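Local coordinates for putative cell surface protein (Streptococcus pyogenes, PDB 4OFQ), which probably serves as a cell-surface adhesin of the antigen I/II family, its C-terminal region being a calcium-binding structure built of beta sandwiches, at residues Asp22-Ser27 and Val302-Glu307; Trp224-Pro227 and Gly231-Leu234. One frame throughout, in Å; residues are numbered along the deposited sequence.

Contact 1: residues Asp22-Ser27 and Val302-Glu307; sequences DDKGQS and VVRSSE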
loop_
_atom_site.group_PDB
_atom_site.type_symbol
_atom_site.label_atom_id
_atom_site.label_comp_id
_atom_site.label_asym_id
_atom_site.label_seq_id
_atom_site.Cartn_x
_atom_site.Cartn_y
_atom_site.Cartn_z
ATOM N N ASP A 22 7.944 6.980 3.396
ATOM C CA ASP A 22 8.410 5.939 2.488
ATOM C C ASP A 22 9.712 5.330 2.987
ATOM O O ASP A 22 10.149 5.628 4.109
ATOM C CB ASP A 22 8.528 6.427 1.036
ATOM C CG ASP A 22 9.586 7.496 0.843
ATOM O OD1 ASP A 22 10.411 7.756 1.752
ATOM O OD2 ASP A 22 9.601 8.087 -0.258
ATOM N N ASP A 23 10.329 4.512 2.134
ATOM C CA ASP A 23 11.565 3.809 2.472
ATOM C C ASP A 23 12.760 4.745 2.602
ATOM O O ASP A 23 13.819 4.340 3.085
ATOM C CB ASP A 23 11.855 2.685 1.458
ATOM C CG ASP A 23 11.962 3.186 0.020
ATOM O OD1 ASP A 23 11.436 4.278 -0.298
ATOM O OD2 ASP A 23 12.570 2.472 -0.809
ATOM N N LYS A 24 12.594 5.995 2.172
ATOM C CA LYS A 24 13.630 7.010 2.367
ATOM C C LYS A 24 13.256 8.070 3.410
ATOM O O LYS A 24 13.887 9.126 3.482
ATOM C CB LYS A 24 13.992 7.679 1.041
ATOM C CG LYS A 24 14.437 6.696 -0.031
ATOM C CD LYS A 24 14.975 7.407 -1.264
ATOM C CE LYS A 24 14.764 6.566 -2.517
ATOM N NZ LYS A 24 13.311 6.321 -2.766
ATOM N N GLY A 25 12.233 7.785 4.209
ATOM C CA GLY A 25 11.823 8.658 5.296
ATOM C C GLY A 25 11.099 9.920 4.856
ATOM O O GLY A 25 10.930 10.852 5.638
ATOM N N GLN A 26 10.672 9.953 3.601
ATOM C CA GLN A 26 9.934 11.094 3.068
ATOM C C GLN A 26 8.441 10.915 3.305
ATOM O O GLN A 26 7.927 9.807 3.207
ATOM C CB GLN A 26 10.207 11.233 1.570
ATOM C CG GLN A 26 11.628 11.679 1.252
ATOM C CD GLN A 26 11.894 13.116 1.672
ATOM O OE1 GLN A 26 12.371 13.378 2.781
ATOM N NE2 GLN A 26 11.581 14.056 0.786
ATOM N N SER A 27 7.738 11.999 3.612
ATOM C CA SER A 27 6.288 11.905 3.824
ATOM C C SER A 27 5.533 11.530 2.548
ATOM O O SER A 27 5.778 12.090 1.481
ATOM C CB SER A 27 5.734 13.214 4.394
ATOM O OG SER A 27 4.319 13.209 4.353
ATOM N N VAL A 302 12.641 5.021 -13.206
ATOM C CA VAL A 302 11.377 5.709 -13.469
ATOM C C VAL A 302 11.032 6.603 -12.278
ATOM O O VAL A 302 10.944 6.129 -11.153
ATOM C CB VAL A 302 10.226 4.706 -13.759
ATOM C CG1 VAL A 302 8.912 5.441 -14.050
ATOM C CG2 VAL A 302 10.591 3.817 -14.931
ATOM N N VAL A 303 10.851 7.898 -12.515
ATOM C CA VAL A 303 10.578 8.821 -11.411
ATOM C C VAL A 303 9.128 8.747 -10.919
ATOM O O VAL A 303 8.250 8.272 -11.631
ATOM C CB VAL A 303 10.982 10.272 -11.769
ATOM C CG1 VAL A 303 12.478 10.343 -12.010
ATOM C CG2 VAL A 303 10.222 10.766 -12.993
ATOM N N ARG A 304 8.868 9.204 -9.697
ATOM C CA ARG A 304 7.520 9.093 -9.140
ATOM C C ARG A 304 6.517 10.025 -9.784
ATOM O O ARG A 304 5.315 9.782 -9.734
ATOM C CB ARG A 304 7.527 9.332 -7.634
ATOM C CG ARG A 304 7.621 8.067 -6.866
ATOM C CD ARG A 304 7.567 8.316 -5.395
ATOM N NE ARG A 304 8.511 7.439 -4.731
ATOM C CZ ARG A 304 8.667 7.377 -3.418
ATOM N NH1 ARG A 304 7.920 8.137 -2.620
ATOM N NH2 ARG A 304 9.565 6.545 -2.909
ATOM N N SER A 305 7.004 11.099 -10.389
ATOM C CA SER A 305 6.119 12.027 -11.070
ATOM C C SER A 305 5.753 11.531 -12.468
ATOM O O SER A 305 5.086 12.243 -13.228
ATOM C CB SER A 305 6.771 13.403 -11.163
ATOM O OG SER A 305 8.077 13.276 -11.678
ATOM N N SER A 306 6.200 10.322 -12.811
ATOM C CA SER A 306 5.891 9.728 -14.114
ATOM C C SER A 306 5.009 8.495 -13.998
ATOM O O SER A 306 5.205 7.658 -13.114
ATOM C CB SER A 306 7.174 9.329 -14.855
ATOM O OG SER A 306 6.868 8.664 -16.083
ATOM N N GLU A 307 4.040 8.378 -14.897
ATOM C CA GLU A 307 3.282 7.131 -15.013
ATOM C C GLU A 307 4.180 6.039 -15.579
ATOM O O GLU A 307 5.234 6.333 -16.140
ATOM C CB GLU A 307 2.074 7.312 -15.933
ATOM C CG GLU A 307 1.018 8.264 -15.402
ATOM C CD GLU A 307 -0.288 8.186 -16.181
ATOM O OE1 GLU A 307 -0.231 8.065 -17.421
ATOM O OE2 GLU A 307 -1.370 8.237 -15.548
#

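Contact 2: residues Trp224-Pro227 and Gly231-Leu234; sequences WVVP and GYDL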
loop_
_atom_site.group_PDB
_atom_site.type_symbol
_atom_site.label_atom_id
_atom_site.label_comp_id
_atom_site.label_asym_id
_atom_site.label_seq_id
_atom_site.Cartn_x
_atom_site.Cartn_y
_atom_site.Cartn_z
ATOM N N TRP A 224 -1.190 -2.837 -16.191
ATOM C CA TRP A 224 -1.825 -1.792 -15.405
ATOM C C TRP A 224 -0.935 -0.566 -15.478
ATOM O O TRP A 224 0.291 -0.680 -15.477
ATOM C CB TRP A 224 -1.987 -2.271 -13.944
ATOM C CG TRP A 224 -2.542 -1.260 -12.997
ATOM C CD1 TRP A 224 -3.810 -0.749 -12.987
ATOM C CD2 TRP A 224 -1.854 -0.644 -11.897
ATOM N NE1 TRP A 224 -3.946 0.166 -11.966
ATOM C CE2 TRP A 224 -2.764 0.238 -11.275
ATOM C CE3 TRP A 224 -0.562 -0.759 -11.377
ATOM C CZ2 TRP A 224 -2.425 1.000 -10.155
ATOM C CZ3 TRP A 224 -0.221 0.003 -10.260
ATOM C CH2 TRP A 224 -1.149 0.879 -9.669
ATOM N N VAL A 225 -1.543 0.610 -15.570
ATOM C CA VAL A 225 -0.768 1.847 -15.585
ATOM C C VAL A 225 -0.493 2.298 -14.141
ATOM O O VAL A 225 -1.419 2.497 -13.352
ATOM C CB VAL A 225 -1.490 2.953 -16.350
ATOM C CG1 VAL A 225 -0.726 4.258 -16.205
ATOM C CG2 VAL A 225 -1.643 2.563 -17.851
ATOM N N VAL A 226 0.787 2.437 -13.801
ATOM C CA VAL A 226 1.188 2.922 -12.486
ATOM C C VAL A 226 1.034 4.431 -12.482
ATOM O O VAL A 226 1.641 5.116 -13.304
ATOM C CB VAL A 226 2.647 2.537 -12.186
ATOM C CG1 VAL A 226 3.077 3.023 -10.814
ATOM C CG2 VAL A 226 2.812 1.030 -12.269
ATOM N N PRO A 227 0.212 4.957 -11.566
ATOM C CA PRO A 227 -0.160 6.373 -11.584
ATOM C C PRO A 227 0.877 7.257 -10.933
ATOM O O PRO A 227 1.695 6.763 -10.142
ATOM C CB PRO A 227 -1.435 6.401 -10.738
ATOM C CG PRO A 227 -1.180 5.321 -9.706
ATOM C CD PRO A 227 -0.476 4.219 -10.484
ATOM N N GLY A 231 3.227 6.631 -3.605
ATOM C CA GLY A 231 4.163 6.658 -2.494
ATOM C C GLY A 231 5.256 5.597 -2.555
ATOM O O GLY A 231 5.847 5.235 -1.528
ATOM N N TYR A 232 5.550 5.119 -3.760
ATOM C CA TYR A 232 6.491 4.019 -3.931
ATOM C C TYR A 232 7.194 4.094 -5.279
ATOM O O TYR A 232 6.681 4.680 -6.234
ATOM C CB TYR A 232 5.764 2.671 -3.846
ATOM C CG TYR A 232 4.622 2.554 -4.835
ATOM C CD1 TYR A 232 3.343 2.992 -4.500
ATOM C CD2 TYR A 232 4.823 2.018 -6.101
ATOM C CE1 TYR A 232 2.303 2.905 -5.389
ATOM C CE2 TYR A 232 3.791 1.921 -6.995
ATOM C CZ TYR A 232 2.533 2.363 -6.643
ATOM O OH TYR A 232 1.506 2.278 -7.548
ATOM N N ASP A 233 8.356 3.464 -5.342
ATOM C CA ASP A 233 9.076 3.273 -6.598
ATOM C C ASP A 233 8.834 1.866 -7.117
ATOM O O ASP A 233 8.253 1.032 -6.421
ATOM C CB ASP A 233 10.561 3.517 -6.363
ATOM C CG ASP A 233 10.819 4.887 -5.797
ATOM O OD1 ASP A 233 10.306 5.849 -6.393
ATOM O OD2 ASP A 233 11.480 5.002 -4.741
ATOM N N LEU A 234 9.286 1.594 -8.335
ATOM C CA LEU A 234 9.007 0.311 -8.980
ATOM C C LEU A 234 10.145 -0.703 -8.826
ATOM O O LEU A 234 11.290 -0.393 -9.126
ATOM C CB LEU A 234 8.700 0.529 -10.459
ATOM C CG LEU A 234 7.366 1.233 -10.732
ATOM C CD1 LEU A 234 7.203 1.606 -12.211
ATOM C CD2 LEU A 234 6.219 0.344 -10.260
#

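Contact 1: residues Asp22-Ser27 and Val302-Glu307
Two type I beta turns, Asp-22 to Gly-25 and Val-303 to Ser-306, lie with the CA atoms of Asp-22 and Arg-304 12.1 Å apart, a gap that the long side chain of Arg-304 crosses. Its guanidinium straddles one oxygen of Asp-22: Arg-304 NH1 gives Asp-22 OD2 a hydrogen bond of 2.9 Å, on the anti lone pair, and NH2 adds a weak one to the same OD2. Both nitrogens use OD2 alone, and the carboxylate and guanidinium planes stand 87° apart, unlike the flat two-oxygen pairing. Within its own turn, Asp-22 OD1 accepts from Lys-24 N (2.8 Å) and Gln-26 N (2.9 Å), which reach it from opposite faces of the carboxylate. With chi1 at 65°, CG of Asp-22 sits between its backbone N and carbonyl carbon, which brings OD1 back over the turn. Asp-23 OD1 lies at the guanidinium edge, a long salt bridge 3.9 Å from Arg-304 NH2. Lys-24 NZ approaches the same NH2, and both cations share the carboxylate of Asp-233. Together these residues make a surface salt-bridge network built on an Asx turn, linking loops of two adhesin-family domains.

Contact 2: residues Trp224-Pro227 and Gly231-Leu234
Val-226 packs against both Tyr-232 and Leu-234, and its pairing with Leu-234 is the buried, apolar part of the contact. Its two methyls divide the work: CG1 lies obliquely to the phenol ring, 4.0 Å from Tyr-232 CE2, while Val-226 CG2 meets Leu-234 CD2, also at 4.0 Å. Branched aliphatic chains suit this buried place, where methyls bridge the 9.0 Å between the CA atoms of Val-226 and Leu-234. Tyr-232 reaches across by length: its CB does not point at the other segment, but chi1 of 56° swings the ring over so that OH ends among carbons. There Trp-224 CH2 lies 3.7 Å from Tyr-232 OH, which sits at the indole edge near the ring plane, and Val-226 CG1 is equally close. Pro-227 CD touches the hydroxyl at 4.0 Å. Though no less close, this side is more open to solvent, since Trp-224, Pro-227 and Tyr-232 are all partly exposed; the CB of Asp-233 points away from 224-227. No direct hydrogen bond joins the segments, so apolar packing does most of the direct work, while Arg-230, from the short link between them, bonds to Pro-227 O and weakly to Tyr-232 O.

How the contacts relate
Centred about 9 Å apart, the two contacts touch directly. Contact 2 falls within the chain span enclosed by contact 1: 22-27 comes first, then both segments of contact 2 between strands 216-222 and 237-242, and finally 302-307 before strand 310-318. Strands 216-222 and 310-318 are neighbours in one antiparallel sheet of the C-terminal domain, whereas 22-27 belongs to the preceding domain. Asp-233 joins the contacts, its OD1 2.9 Å from Arg-304 NE and its OD2 3.0 Å from Lys-24 NZ. Glu-307 CB also packs on Val-226 O. Apolar packing and charged junction thus lie side by side where the domains meet, consistent with a defined relative placement.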